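Putative phosphosugar isomerase (Clostridium difficile, PDB 3G68) probably isomerises phosphosugars, being a double-SIS-domain protein whose relatives include the isomerase half of glucosamine-6-phosphate synthase. Local coordinates at residues K192-W197 with K297-D302; F261-G266 with F312-P317; T3-M8 with C322-T327; I211-H216 with E225-L230; V206-I211 with D257-I262. All blocks are in the same frame, centred on the assembly; numbering follows the deposited sequence.

Contact 1: residues K192-W197 with K297-D302; sequences KLSKQW and KNLKID. With EDO (1,2-ethanediol), chain I; EDO (1,2-ethanediol), chain E.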
# COMPACT_ATOMS: atom_id res chain seq x y z
N LYS B 192 37.89 9.68 -2.19
CA LYS B 192 37.44 10.41 -1.01
C LYS B 192 38.25 10.04 0.24
O LYS B 192 38.68 10.92 0.96
CB LYS B 192 35.97 10.12 -0.75
CG LYS B 192 35.02 10.78 -1.76
CD LYS B 192 33.60 10.21 -1.50
CE LYS B 192 32.54 10.86 -2.35
NZ LYS B 192 31.21 10.22 -2.10
N LEU B 193 38.47 8.75 0.47
CA LEU B 193 39.26 8.33 1.63
C LEU B 193 40.73 8.78 1.48
O LEU B 193 41.36 9.22 2.44
CB LEU B 193 39.17 6.84 1.83
CG LEU B 193 37.80 6.31 2.27
CD1 LEU B 193 37.75 4.81 2.03
CD2 LEU B 193 37.59 6.68 3.75
N SER B 194 41.24 8.68 0.26
CA SER B 194 42.60 9.18 -0.03
C SER B 194 42.78 10.66 0.34
O SER B 194 43.77 11.03 0.98
CB SER B 194 42.95 8.96 -1.49
OG SER B 194 42.94 7.58 -1.81
N LYS B 195 41.81 11.50 -0.04
CA LYS B 195 41.85 12.91 0.23
C LYS B 195 41.92 13.22 1.74
O LYS B 195 42.65 14.10 2.15
CB LYS B 195 40.64 13.59 -0.44
CG LYS B 195 40.64 15.09 -0.38
CD LYS B 195 39.54 15.65 -1.29
CE LYS B 195 39.53 17.17 -1.28
NZ LYS B 195 38.31 17.77 -1.94
N GLN B 196 41.19 12.45 2.55
CA GLN B 196 41.19 12.60 4.00
C GLN B 196 42.55 12.18 4.59
O GLN B 196 43.10 12.86 5.44
CB GLN B 196 40.07 11.75 4.62
CG GLN B 196 38.65 12.18 4.26
CD GLN B 196 37.58 11.17 4.70
OE1 GLN B 196 37.75 10.46 5.71
NE2 GLN B 196 36.49 11.10 3.94
N TRP B 197 43.07 11.06 4.12
CA TRP B 197 44.40 10.57 4.54
C TRP B 197 45.54 11.57 4.22
O TRP B 197 46.42 11.78 5.07
CB TRP B 197 44.62 9.18 3.95
CG TRP B 197 46.02 8.61 3.93
CD1 TRP B 197 46.69 7.98 4.96
CD2 TRP B 197 46.85 8.52 2.79
NE1 TRP B 197 47.92 7.54 4.52
CE2 TRP B 197 48.04 7.85 3.19
CE3 TRP B 197 46.74 8.98 1.47
CZ2 TRP B 197 49.09 7.61 2.30
CZ3 TRP B 197 47.79 8.75 0.59
CH2 TRP B 197 48.95 8.07 1.02
N LYS B 297 48.94 7.44 9.84
CA LYS B 297 49.73 7.31 8.65
C LYS B 297 49.20 6.28 7.66
O LYS B 297 49.62 6.30 6.50
CB LYS B 297 51.19 6.95 9.02
CG LYS B 297 51.93 8.06 9.73
CD LYS B 297 53.40 7.70 10.05
CE LYS B 297 53.51 6.79 11.27
NZ LYS B 297 54.93 6.70 11.66
N ASN B 298 48.37 5.34 8.12
CA ASN B 298 47.84 4.28 7.26
C ASN B 298 46.50 4.64 6.60
O ASN B 298 45.72 5.42 7.16
CB ASN B 298 47.73 2.97 8.03
CG ASN B 298 49.09 2.47 8.50
OD1 ASN B 298 50.12 2.89 7.98
ND2 ASN B 298 49.09 1.55 9.48
N LEU B 299 46.29 4.10 5.40
CA LEU B 299 45.07 4.33 4.62
C LEU B 299 44.39 2.98 4.41
O LEU B 299 44.87 2.15 3.62
CB LEU B 299 45.37 4.96 3.27
CG LEU B 299 44.19 5.10 2.27
CD1 LEU B 299 43.01 5.89 2.89
CD2 LEU B 299 44.66 5.76 0.98
N LYS B 300 43.27 2.78 5.09
CA LYS B 300 42.48 1.57 4.96
C LYS B 300 41.45 1.78 3.85
O LYS B 300 40.57 2.65 3.96
CB LYS B 300 41.79 1.25 6.26
CG LYS B 300 41.12 -0.11 6.29
CD LYS B 300 40.59 -0.38 7.72
CE LYS B 300 40.11 -1.81 7.90
NZ LYS B 300 39.87 -2.15 9.35
N ILE B 301 41.59 1.05 2.75
CA ILE B 301 40.63 1.14 1.64
C ILE B 301 40.17 -0.25 1.26
O ILE B 301 40.99 -1.16 1.14
CB ILE B 301 41.15 1.95 0.42
CG1 ILE B 301 42.59 1.54 0.06
CG2 ILE B 301 41.00 3.49 0.71
CD1 ILE B 301 43.17 2.31 -1.10
N ASP B 302 38.87 -0.41 1.07
CA ASP B 302 38.31 -1.71 0.78
C ASP B 302 38.26 -1.95 -0.73
O ASP B 302 37.27 -1.61 -1.41
CB ASP B 302 36.92 -1.87 1.41
CG ASP B 302 36.32 -3.23 1.15
OD1 ASP B 302 37.10 -4.18 0.90
OD2 ASP B 302 35.08 -3.33 1.18
C1 EDO I . 36.59 2.46 -0.08
O1 EDO I . 37.20 1.60 0.90
C2 EDO I . 36.12 1.65 -1.28
O2 EDO I . 35.54 0.40 -0.88
C1 EDO E . 28.88 11.95 -4.13
O1 EDO E . 28.90 11.75 -2.71
C2 EDO E . 28.56 10.61 -4.77
O2 EDO E . 29.65 9.69 -4.70

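Contact 2: residues F261-G266 with F312-P317; sequences FILDTG and FNFIVP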
# COMPACT_ATOMS: atom_id res chain seq x y z
N PHE B 261 56.12 4.14 1.14
CA PHE B 261 54.72 3.81 0.94
C PHE B 261 54.69 2.31 0.70
O PHE B 261 55.42 1.82 -0.18
CB PHE B 261 54.11 4.52 -0.26
CG PHE B 261 53.96 5.97 -0.05
CD1 PHE B 261 52.89 6.45 0.70
CD2 PHE B 261 54.90 6.86 -0.54
CE1 PHE B 261 52.74 7.80 0.94
CE2 PHE B 261 54.74 8.24 -0.32
CZ PHE B 261 53.66 8.71 0.42
N ILE B 262 53.91 1.60 1.51
CA ILE B 262 53.73 0.15 1.35
C ILE B 262 52.30 -0.10 0.82
O ILE B 262 51.32 0.25 1.47
CB ILE B 262 54.01 -0.63 2.65
CG1 ILE B 262 55.48 -0.38 3.08
CG2 ILE B 262 53.78 -2.14 2.43
CD1 ILE B 262 56.01 -1.21 4.27
N LEU B 263 52.23 -0.67 -0.37
CA LEU B 263 50.97 -1.02 -1.03
C LEU B 263 50.75 -2.48 -0.64
O LEU B 263 51.35 -3.38 -1.21
CB LEU B 263 51.11 -0.84 -2.54
CG LEU B 263 51.52 0.57 -3.01
CD1 LEU B 263 51.54 0.60 -4.58
CD2 LEU B 263 50.55 1.59 -2.46
N ASP B 264 49.93 -2.69 0.38
CA ASP B 264 49.72 -4.00 0.99
C ASP B 264 48.47 -4.70 0.42
O ASP B 264 47.34 -4.40 0.80
CB ASP B 264 49.65 -3.86 2.52
CG ASP B 264 49.36 -5.18 3.23
OD1 ASP B 264 49.57 -6.26 2.63
OD2 ASP B 264 48.91 -5.13 4.38
N THR B 265 48.71 -5.67 -0.45
CA THR B 265 47.60 -6.41 -1.10
C THR B 265 47.04 -7.58 -0.27
O THR B 265 46.09 -8.24 -0.71
CB THR B 265 47.98 -6.93 -2.49
OG1 THR B 265 48.96 -7.95 -2.36
CG2 THR B 265 48.48 -5.79 -3.38
N GLY B 266 47.61 -7.81 0.90
CA GLY B 266 47.14 -8.85 1.79
C GLY B 266 47.64 -10.25 1.46
O GLY B 266 47.21 -11.20 2.11
N PHE B 312 42.59 -1.07 -10.70
CA PHE B 312 41.76 0.13 -10.91
C PHE B 312 41.52 0.97 -9.68
O PHE B 312 40.79 1.96 -9.77
CB PHE B 312 40.43 -0.25 -11.58
CG PHE B 312 40.65 -0.85 -12.89
CD1 PHE B 312 41.24 -0.09 -13.91
CD2 PHE B 312 40.36 -2.19 -13.13
CE1 PHE B 312 41.50 -0.68 -15.16
CE2 PHE B 312 40.61 -2.76 -14.38
CZ PHE B 312 41.18 -1.99 -15.39
N ASN B 313 42.07 0.56 -8.54
CA ASN B 313 41.96 1.33 -7.32
C ASN B 313 43.24 1.61 -6.55
O ASN B 313 43.31 2.62 -5.89
CB ASN B 313 41.07 0.60 -6.31
CG ASN B 313 39.65 0.32 -6.82
OD1 ASN B 313 39.04 -0.62 -6.33
ND2 ASN B 313 39.13 1.13 -7.74
N PHE B 314 44.24 0.72 -6.61
CA PHE B 314 45.33 0.77 -5.62
C PHE B 314 46.17 2.04 -5.55
O PHE B 314 46.47 2.51 -4.44
CB PHE B 314 46.28 -0.43 -5.71
CG PHE B 314 46.46 -1.11 -4.40
CD1 PHE B 314 47.06 -0.45 -3.34
CD2 PHE B 314 45.97 -2.40 -4.21
CE1 PHE B 314 47.20 -1.10 -2.09
CE2 PHE B 314 46.07 -3.02 -2.99
CZ PHE B 314 46.68 -2.36 -1.93
N ILE B 315 46.54 2.61 -6.69
CA ILE B 315 47.41 3.77 -6.69
C ILE B 315 46.69 5.13 -6.74
O ILE B 315 47.35 6.17 -6.77
CB ILE B 315 48.55 3.69 -7.74
CG1 ILE B 315 48.06 3.73 -9.17
CG2 ILE B 315 49.40 2.44 -7.53
CD1 ILE B 315 49.23 3.94 -10.15
N VAL B 316 45.36 5.12 -6.70
CA VAL B 316 44.57 6.38 -6.62
C VAL B 316 45.15 7.34 -5.56
O VAL B 316 45.36 8.51 -5.86
CB VAL B 316 43.05 6.10 -6.40
CG1 VAL B 316 42.27 7.37 -6.03
CG2 VAL B 316 42.48 5.52 -7.63
N PRO B 317 45.39 6.86 -4.31
CA PRO B 317 45.98 7.73 -3.29
C PRO B 317 47.30 8.38 -3.65
O PRO B 317 47.53 9.54 -3.31
CB PRO B 317 46.15 6.81 -2.07
CG PRO B 317 45.82 5.46 -2.56
CD PRO B 317 44.98 5.57 -3.72

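Contact 3: residues T3-M8 with C322-T327; sequences TIQDYM and CGEIPT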
# COMPACT_ATOMS: atom_id res chain seq x y z
N THR B 3 42.95 19.97 -14.00
CA THR B 3 43.99 19.48 -13.11
C THR B 3 44.05 17.95 -13.14
O THR B 3 43.17 17.26 -13.70
CB THR B 3 43.68 19.92 -11.70
OG1 THR B 3 42.43 19.36 -11.31
CG2 THR B 3 43.59 21.45 -11.60
N ILE B 4 45.09 17.41 -12.51
CA ILE B 4 45.23 15.99 -12.33
C ILE B 4 43.95 15.43 -11.67
O ILE B 4 43.41 14.43 -12.12
CB ILE B 4 46.48 15.67 -11.44
CG1 ILE B 4 47.79 15.94 -12.22
CG2 ILE B 4 46.47 14.24 -10.96
CD1 ILE B 4 49.06 15.97 -11.26
N GLN B 5 43.44 16.13 -10.66
CA GLN B 5 42.24 15.67 -9.94
C GLN B 5 41.02 15.60 -10.87
O GLN B 5 40.23 14.65 -10.77
CB GLN B 5 41.91 16.54 -8.74
CG GLN B 5 42.96 16.63 -7.60
CD GLN B 5 43.99 17.77 -7.74
OE1 GLN B 5 44.57 18.00 -8.79
NE2 GLN B 5 44.17 18.50 -6.66
N ASP B 6 40.87 16.60 -11.75
CA ASP B 6 39.79 16.62 -12.74
C ASP B 6 39.85 15.38 -13.62
O ASP B 6 38.83 14.72 -13.82
CB ASP B 6 39.81 17.88 -13.61
CG ASP B 6 39.52 19.16 -12.83
OD1 ASP B 6 38.71 19.16 -11.89
OD2 ASP B 6 40.13 20.19 -13.16
N TYR B 7 41.05 15.09 -14.14
CA TYR B 7 41.25 13.93 -14.99
C TYR B 7 41.05 12.64 -14.25
O TYR B 7 40.49 11.71 -14.84
CB TYR B 7 42.59 13.97 -15.71
CG TYR B 7 42.73 15.09 -16.72
CD1 TYR B 7 41.78 15.24 -17.75
CD2 TYR B 7 43.84 15.94 -16.73
CE1 TYR B 7 41.92 16.25 -18.70
CE2 TYR B 7 43.99 16.94 -17.70
CZ TYR B 7 43.01 17.09 -18.66
OH TYR B 7 43.14 18.06 -19.62
N MSE B 8 41.50 12.55 -12.98
CA MSE B 8 41.24 11.33 -12.15
C MSE B 8 39.72 11.12 -11.97
O MSE B 8 39.20 10.05 -12.27
CB MSE B 8 41.92 11.41 -10.79
CG MSE B 8 43.41 11.27 -10.86
SE MSE B 8 44.19 11.57 -9.13
CE MSE B 8 43.48 9.73 -8.37
N CYS B 322 50.16 13.30 -6.00
CA CYS B 322 50.78 14.02 -7.12
C CYS B 322 50.03 15.28 -7.51
O CYS B 322 50.64 16.27 -7.92
CB CYS B 322 50.98 13.11 -8.34
SG CYS B 322 52.06 11.69 -8.05
N GLY B 323 48.70 15.25 -7.41
CA GLY B 323 47.90 16.41 -7.73
C GLY B 323 47.91 17.46 -6.63
O GLY B 323 47.96 18.66 -6.93
N GLU B 324 47.90 17.02 -5.37
CA GLU B 324 47.74 17.96 -4.24
C GLU B 324 48.97 18.52 -3.51
O GLU B 324 49.01 19.69 -3.12
CB GLU B 324 46.88 17.32 -3.17
CG GLU B 324 45.45 17.05 -3.62
CD GLU B 324 44.55 16.65 -2.42
OE1 GLU B 324 45.09 16.35 -1.34
OE2 GLU B 324 43.30 16.63 -2.57
N ILE B 325 49.93 17.65 -3.25
CA ILE B 325 51.10 18.03 -2.44
C ILE B 325 52.08 18.93 -3.20
O ILE B 325 52.59 19.86 -2.59
CB ILE B 325 51.74 16.80 -1.76
CG1 ILE B 325 50.69 16.10 -0.86
CG2 ILE B 325 53.00 17.17 -0.95
CD1 ILE B 325 50.21 16.91 0.41
N PRO B 326 52.38 18.65 -4.49
CA PRO B 326 53.27 19.57 -5.19
C PRO B 326 52.82 21.03 -5.19
O PRO B 326 53.67 21.91 -5.16
CB PRO B 326 53.30 19.03 -6.62
CG PRO B 326 53.11 17.60 -6.46
CD PRO B 326 52.08 17.49 -5.32
N THR B 327 51.51 21.29 -5.16
CA THR B 327 51.00 22.67 -5.09
C THR B 327 51.44 23.36 -3.79
O THR B 327 51.49 24.59 -3.74
CB THR B 327 49.44 22.74 -5.25
OG1 THR B 327 48.81 22.14 -4.10
CG2 THR B 327 49.00 21.99 -6.47
O HOH W 1 46.79 19.51 -9.11
O HOH W 2 42.08 17.95 -4.31

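Contact 4: residues I211-H216 with E225-L230; sequences IRIIGH and EAALKL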
# COMPACT_ATOMS: atom_id res chain seq x y z
N ILE B 211 61.53 9.21 -1.61
CA ILE B 211 60.48 8.22 -1.42
C ILE B 211 60.79 6.89 -2.08
O ILE B 211 61.39 6.84 -3.16
CB ILE B 211 59.14 8.74 -2.03
CG1 ILE B 211 58.71 10.07 -1.41
CG2 ILE B 211 58.01 7.69 -1.84
CD1 ILE B 211 57.59 10.80 -2.16
N ARG B 212 60.36 5.81 -1.46
CA ARG B 212 60.40 4.49 -2.04
C ARG B 212 59.01 3.87 -1.86
O ARG B 212 58.36 4.12 -0.86
CB ARG B 212 61.50 3.61 -1.41
CG ARG B 212 62.87 4.09 -1.79
CD ARG B 212 63.92 3.11 -1.32
NE ARG B 212 65.25 3.58 -1.66
CZ ARG B 212 65.95 4.42 -0.93
NH1 ARG B 212 65.50 4.88 0.25
NH2 ARG B 212 67.15 4.80 -1.36
N ILE B 213 58.51 3.17 -2.86
CA ILE B 213 57.20 2.49 -2.79
C ILE B 213 57.53 1.00 -2.84
O ILE B 213 58.34 0.57 -3.67
CB ILE B 213 56.26 2.86 -3.95
CG1 ILE B 213 56.08 4.37 -4.03
CG2 ILE B 213 54.88 2.16 -3.77
CD1 ILE B 213 55.26 4.81 -5.27
N ILE B 214 56.92 0.22 -1.94
CA ILE B 214 57.11 -1.24 -1.92
C ILE B 214 55.74 -1.85 -2.20
O ILE B 214 54.77 -1.57 -1.47
CB ILE B 214 57.63 -1.74 -0.57
CG1 ILE B 214 58.88 -0.98 -0.15
CG2 ILE B 214 57.87 -3.26 -0.61
CD1 ILE B 214 59.41 -1.38 1.19
N GLY B 215 55.65 -2.63 -3.29
CA GLY B 215 54.40 -3.28 -3.71
C GLY B 215 54.51 -4.80 -3.83
O GLY B 215 55.60 -5.36 -3.78
N HIS B 216 53.36 -5.45 -3.97
CA HIS B 216 53.30 -6.87 -4.25
C HIS B 216 53.49 -7.07 -5.77
O HIS B 216 53.17 -6.18 -6.55
CB HIS B 216 51.93 -7.45 -3.82
CG HIS B 216 51.83 -8.94 -3.97
ND1 HIS B 216 51.40 -9.53 -5.14
CD2 HIS B 216 52.12 -9.95 -3.12
CE1 HIS B 216 51.41 -10.84 -4.99
NE2 HIS B 216 51.85 -11.12 -3.78
N GLU B 225 54.66 2.84 -11.84
CA GLU B 225 53.93 4.03 -12.32
C GLU B 225 53.76 5.06 -11.22
O GLU B 225 53.99 6.25 -11.45
CB GLU B 225 52.57 3.65 -12.91
CG GLU B 225 51.67 4.81 -13.28
CD GLU B 225 52.26 5.77 -14.31
OE1 GLU B 225 53.28 5.43 -14.96
OE2 GLU B 225 51.63 6.85 -14.48
N ALA B 226 53.40 4.59 -10.04
CA ALA B 226 53.25 5.47 -8.86
C ALA B 226 54.56 6.18 -8.56
O ALA B 226 54.59 7.38 -8.31
CB ALA B 226 52.78 4.64 -7.64
N ALA B 227 55.65 5.45 -8.62
CA ALA B 227 56.97 6.00 -8.38
C ALA B 227 57.31 7.05 -9.44
O ALA B 227 57.75 8.14 -9.09
CB ALA B 227 58.02 4.89 -8.33
N LEU B 228 57.10 6.77 -10.73
CA LEU B 228 57.41 7.75 -11.79
C LEU B 228 56.57 9.03 -11.64
O LEU B 228 57.10 10.12 -11.79
CB LEU B 228 57.19 7.17 -13.20
CG LEU B 228 57.37 8.07 -14.42
CD1 LEU B 228 58.82 8.67 -14.47
CD2 LEU B 228 57.00 7.33 -15.76
N LYS B 229 55.28 8.90 -11.34
CA LYS B 229 54.42 10.10 -11.24
C LYS B 229 54.80 10.97 -10.04
O LYS B 229 54.81 12.19 -10.14
CB LYS B 229 52.93 9.76 -11.27
CG LYS B 229 52.46 9.27 -12.65
CD LYS B 229 52.45 10.40 -13.68
CE LYS B 229 52.77 9.94 -15.10
NZ LYS B 229 51.72 9.15 -15.70
N LEU B 230 55.16 10.33 -8.93
CA LEU B 230 55.67 11.09 -7.77
C LEU B 230 56.99 11.79 -8.15
O LEU B 230 57.21 12.95 -7.79
CB LEU B 230 55.91 10.19 -6.56
CG LEU B 230 54.71 9.74 -5.69
CD1 LEU B 230 55.13 8.65 -4.69
CD2 LEU B 230 54.11 10.93 -4.97

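Contact 5: residues V206-I211 with D257-I262; sequences VNSKEI and DSTIFI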
# COMPACT_ATOMS: atom_id res chain seq x y z
N VAL B 206 54.36 17.05 2.64
CA VAL B 206 54.97 18.30 2.16
C VAL B 206 56.47 18.28 2.38
O VAL B 206 57.21 18.78 1.55
CB VAL B 206 54.29 19.57 2.81
CG1 VAL B 206 55.09 20.85 2.65
CG2 VAL B 206 52.89 19.75 2.26
N ASN B 207 56.92 17.68 3.49
CA ASN B 207 58.35 17.61 3.81
C ASN B 207 59.14 16.49 3.14
O ASN B 207 60.33 16.38 3.40
CB ASN B 207 58.53 17.44 5.33
CG ASN B 207 58.17 18.67 6.11
OD1 ASN B 207 58.16 19.77 5.55
ND2 ASN B 207 57.89 18.51 7.42
N SER B 208 58.49 15.68 2.31
CA SER B 208 59.12 14.53 1.61
C SER B 208 60.45 14.94 0.97
O SER B 208 60.53 15.94 0.28
CB SER B 208 58.23 13.94 0.52
OG SER B 208 56.95 13.53 0.97
N LYS B 209 61.49 14.17 1.28
CA LYS B 209 62.84 14.37 0.78
C LYS B 209 63.20 13.29 -0.25
O LYS B 209 63.86 13.60 -1.22
CB LYS B 209 63.84 14.31 1.93
CG LYS B 209 63.73 15.51 2.90
CD LYS B 209 64.63 15.36 4.08
CE LYS B 209 64.51 16.58 5.01
NZ LYS B 209 63.08 16.85 5.40
N GLU B 210 62.83 12.03 0.01
CA GLU B 210 63.04 10.93 -0.95
C GLU B 210 62.10 9.82 -0.59
O GLU B 210 61.88 9.53 0.62
CB GLU B 210 64.51 10.49 -1.01
CG GLU B 210 65.14 10.01 0.28
CD GLU B 210 65.03 8.52 0.49
OE1 GLU B 210 64.32 7.87 -0.29
OE2 GLU B 210 65.67 8.00 1.48
N ILE B 211 61.53 9.21 -1.61
CA ILE B 211 60.48 8.22 -1.42
C ILE B 211 60.79 6.89 -2.08
O ILE B 211 61.39 6.84 -3.16
CB ILE B 211 59.14 8.74 -2.03
CG1 ILE B 211 58.71 10.07 -1.41
CG2 ILE B 211 58.01 7.69 -1.84
CD1 ILE B 211 57.59 10.80 -2.16
N ASP B 257 65.37 10.22 7.14
CA ASP B 257 64.80 11.13 6.14
C ASP B 257 64.08 10.40 4.98
O ASP B 257 63.60 11.08 4.04
CB ASP B 257 65.90 12.03 5.54
CG ASP B 257 66.31 13.20 6.44
OD1 ASP B 257 65.59 13.59 7.40
OD2 ASP B 257 67.39 13.75 6.13
N SER B 258 64.02 9.06 5.00
CA SER B 258 63.34 8.28 3.97
C SER B 258 61.83 8.24 4.22
O SER B 258 61.38 8.09 5.39
CB SER B 258 63.81 6.81 3.98
OG SER B 258 65.22 6.69 3.78
N THR B 259 61.07 8.34 3.14
CA THR B 259 59.63 8.14 3.12
C THR B 259 59.38 6.84 2.37
O THR B 259 59.94 6.62 1.26
CB THR B 259 58.91 9.29 2.46
OG1 THR B 259 59.13 10.49 3.22
CG2 THR B 259 57.38 9.00 2.39
N ILE B 260 58.51 6.01 2.93
CA ILE B 260 58.15 4.71 2.32
C ILE B 260 56.64 4.51 2.32
O ILE B 260 55.97 4.71 3.34
CB ILE B 260 58.78 3.44 2.99
CG1 ILE B 260 60.27 3.59 3.21
CG2 ILE B 260 58.54 2.20 2.11
CD1 ILE B 260 60.60 4.39 4.40
N PHE B 261 56.12 4.14 1.14
CA PHE B 261 54.72 3.81 0.94
C PHE B 261 54.69 2.31 0.70
O PHE B 261 55.42 1.82 -0.18
CB PHE B 261 54.11 4.52 -0.26
CG PHE B 261 53.96 5.97 -0.05
CD1 PHE B 261 52.89 6.45 0.70
CD2 PHE B 261 54.90 6.86 -0.54
CE1 PHE B 261 52.74 7.80 0.94
CE2 PHE B 261 54.74 8.24 -0.32
CZ PHE B 261 53.66 8.71 0.42
N ILE B 262 53.91 1.60 1.51
CA ILE B 262 53.73 0.15 1.35
C ILE B 262 52.30 -0.10 0.82
O ILE B 262 51.32 0.25 1.47
CB ILE B 262 54.01 -0.63 2.65
CG1 ILE B 262 55.48 -0.38 3.08
CG2 ILE B 262 53.78 -2.14 2.43
CD1 ILE B 262 56.01 -1.21 4.27
O HOH W 3 56.97 12.08 3.48
O HOH W 4 61.33 12.01 2.97
O HOH W 5 62.82 6.04 1.00

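Contact 1: residues K192-W197 with K297-D302
Helix 187-200 packs on the edge strand 299-300 of the second parallel sheet, and Trp197 and Leu299 carry the contact. Leu299 CB sits over one face of the indole, 3.6 Å from the centroid of the five-membered ring of Trp197 and 6° off its normal, a CH-pi contact. At the ring edge, Trp197 NE1 donates to Lys297 O, in the loop before the strand, over 2.9 Å. The N-H points almost straight at the oxygen (165°), which lies in the ring plane, although the donor stands well above the carbonyl plane. The branches of Leu299 part: CD1 reaches Leu193 O and CD2 lies 3.7 Å from Ser194 OG, a hydroxyl bonded to Val190 O. One turn before Trp197, Leu193 CD1 meets Ile301 CG2 at 3.7 Å. An ethanediol, probably from the crystallisation liquor, bonds both Asp302 N and Asp302 O beside Leu193. Such helix-on-edge-strand packing belongs to the three-layer alpha-beta-alpha sandwich of SIS domains.

Contact 2: residues F261-G266 with F312-P317
Phe314 pushes its ring against strand 258-264 and the residue after it, meeting Leu263, Asp264 and Thr265 in turn. A chi1 of -127° holds Phe314 CG away from the staggered positions. Phe314 CE1 is 3.9 Å from Leu263 CB, and the two side chains run alongside one another in opposite senses. At the far rim, Phe314 CZ is 3.5 Å from Asp264 O, which lies near the ring plane and so meets the ring at its edge. Thr265 crosses the phenyl group at about a right angle and brings CG2 to 3.7 Å from Phe314 CE2. That methyl is anti to the carbonyl carbon, while OG1 takes the position between N and C (chi1 68°). The branches of Leu263 divide, CD2 staying by the ring and CD1 4.1 Å from Ile315 CG2. No hydrogen bond joins the two segments. Within 261-266, Asp264 OD1 accepts from Gly266 N at 3.0 Å, the donor above the carboxylate plane, which makes an Asx turn. A type I turn from Asn313 to Val316 leads into helix 316-324. Packing of this turn on a strand of the parallel sheet joins two layers of the alpha-beta fold of the SIS domain.

Contact 3: residues T3-M8 with C322-T327
The first turn of helix 4-20 comes close to the stretch of helix 316-324 around Gly323, with the CA atoms of Ile4 and Gly323 5.3 Å apart. Gly323, with no side chain, lets the two backbones come this close. Ile4 extends CD1 against the backbone of the glycine, 3.7 Å from Gly323 CA and equally near Cys322 O. Gln5 bends at chi2 (91°), and its amide comes to lie beside Gly323 and Glu324, NE2 being 3.6 Å from Glu324 CG. The two side chains cross at about a right angle. Neither end of the amide bonds the other segment directly. A water donates both to Gln5 OE1 and to Gly323 O, and a second accepts from Gln5 NE2 while giving a proton to Glu324 OE2 at 2.5 Å. Thr3 and Asp6 close a capping box at the start of the helix: Asp6 N donates to Thr3 OG1 over 3.2 Å, and Thr3 N to Asp6 OD2 over 3.0 Å. The chemistry therefore divides into a direct apolar touch of Ile4 on a glycine and a water-mediated polar link, in which each end of the glutamine amide has its own bridging water.

Contact 4: residues I211-H216 with E225-L230
Lys229 NZ is gripped by several groups: the carboxylate of Glu225 one turn back, 2.6 Å away at OE2, and also Lys143 O and Thr44 OG1. The salt bridge uses the syn lone pair of Glu225 OE2, while OE1 of the same carboxylate bonds Thr44 and His47, so the pair links helix 220-234 to the first half of the chain. The face of the helix that meets strand 210-215 is apolar instead. Ile213, extended to CD1 (chi2 174°), presses this methyl on the helix, 3.4 Å from Ala226 CB and as close to Ala227 N. The carbon pair is tighter than normal van der Waals contact, and the small alanine side chains let the isoleucine come so near the helix backbone. Leu230 CD1 touches both isoleucines, 3.9 Å from Ile213 CD1 and 4.1 Å from Ile211 CD1, and the side chains of Ile211 and Leu230 cross at about a right angle. The helix runs nearly antiparallel to the strand, at 165° with the axes 8.7 Å apart. This is the first half of the beta-alpha-beta unit that returns to strand 238-242, whose Val238 touches Ala227 and Leu230; from helix 316-324, Ile318 meets Ala226 and Leu230, and Cys322 meets Lys229 and Leu230.

Contact 5: residues V206-I211 with D257-I262
Ser258 OG, which also bonds Asn255 N, donates to Glu210 OE2 over 2.7 Å, meeting the carboxylate on its syn side but 34° out of plane. Beside it the backbone bond from Thr259 N to Glu210 O, 2.9 Å long, joins strands 210-215 and 258-264, which run parallel. Glu210 CG lies between the backbone N and carbonyl carbon (chi1 59°), and the chain bends again at chi2, OE2 ending at Ser258 OG. A water donates to both Glu210 OE1 and Thr259 O. Another spans Lys209 N, Asp257 O and Thr259 OG1, while a third connects Ser208 OG, itself bonded to Leu205 O, with that threonine hydroxyl. Outside these, Lys209 lays CD 3.6 Å from Asp257 CG, though Lys209 NZ stays 4.6 Å from Asp257 OD1, too far for a salt bridge. On the Thr259 side of the sheet, Ile211 CG2 meets the Phe261 ring at its edge, 3.5 Å from CD2. The chemistry implies a polar, water-bridged junction between the two strands that gives way to apolar packing at Ile211 and Phe261.

How the contacts relate
From the N terminus, contact 3 closes the longest loop, bringing the first helix to helix 316-324 and enclosing all the other contacts. Within it, contact 1 ties helix 187-200 to strand 299-300, and contact 5 is nested inside contact 1, pairing strands 210-215 and 258-264. Contact 4 lies within contact 5 and sets helix 220-234 on the first of those strands. Contact 2 starts on the strand where contact 5 ends, joins it to the turn leading into helix 316-324, and crosses contact 1, since residues 312-317 follow strand 299-300. Pro317 packs on Ser194, Trp197 and Leu299, while Cys322 touches Lys229 and Leu230. Helix 316-324 thereby touches the helices of contacts 1, 3 and 4.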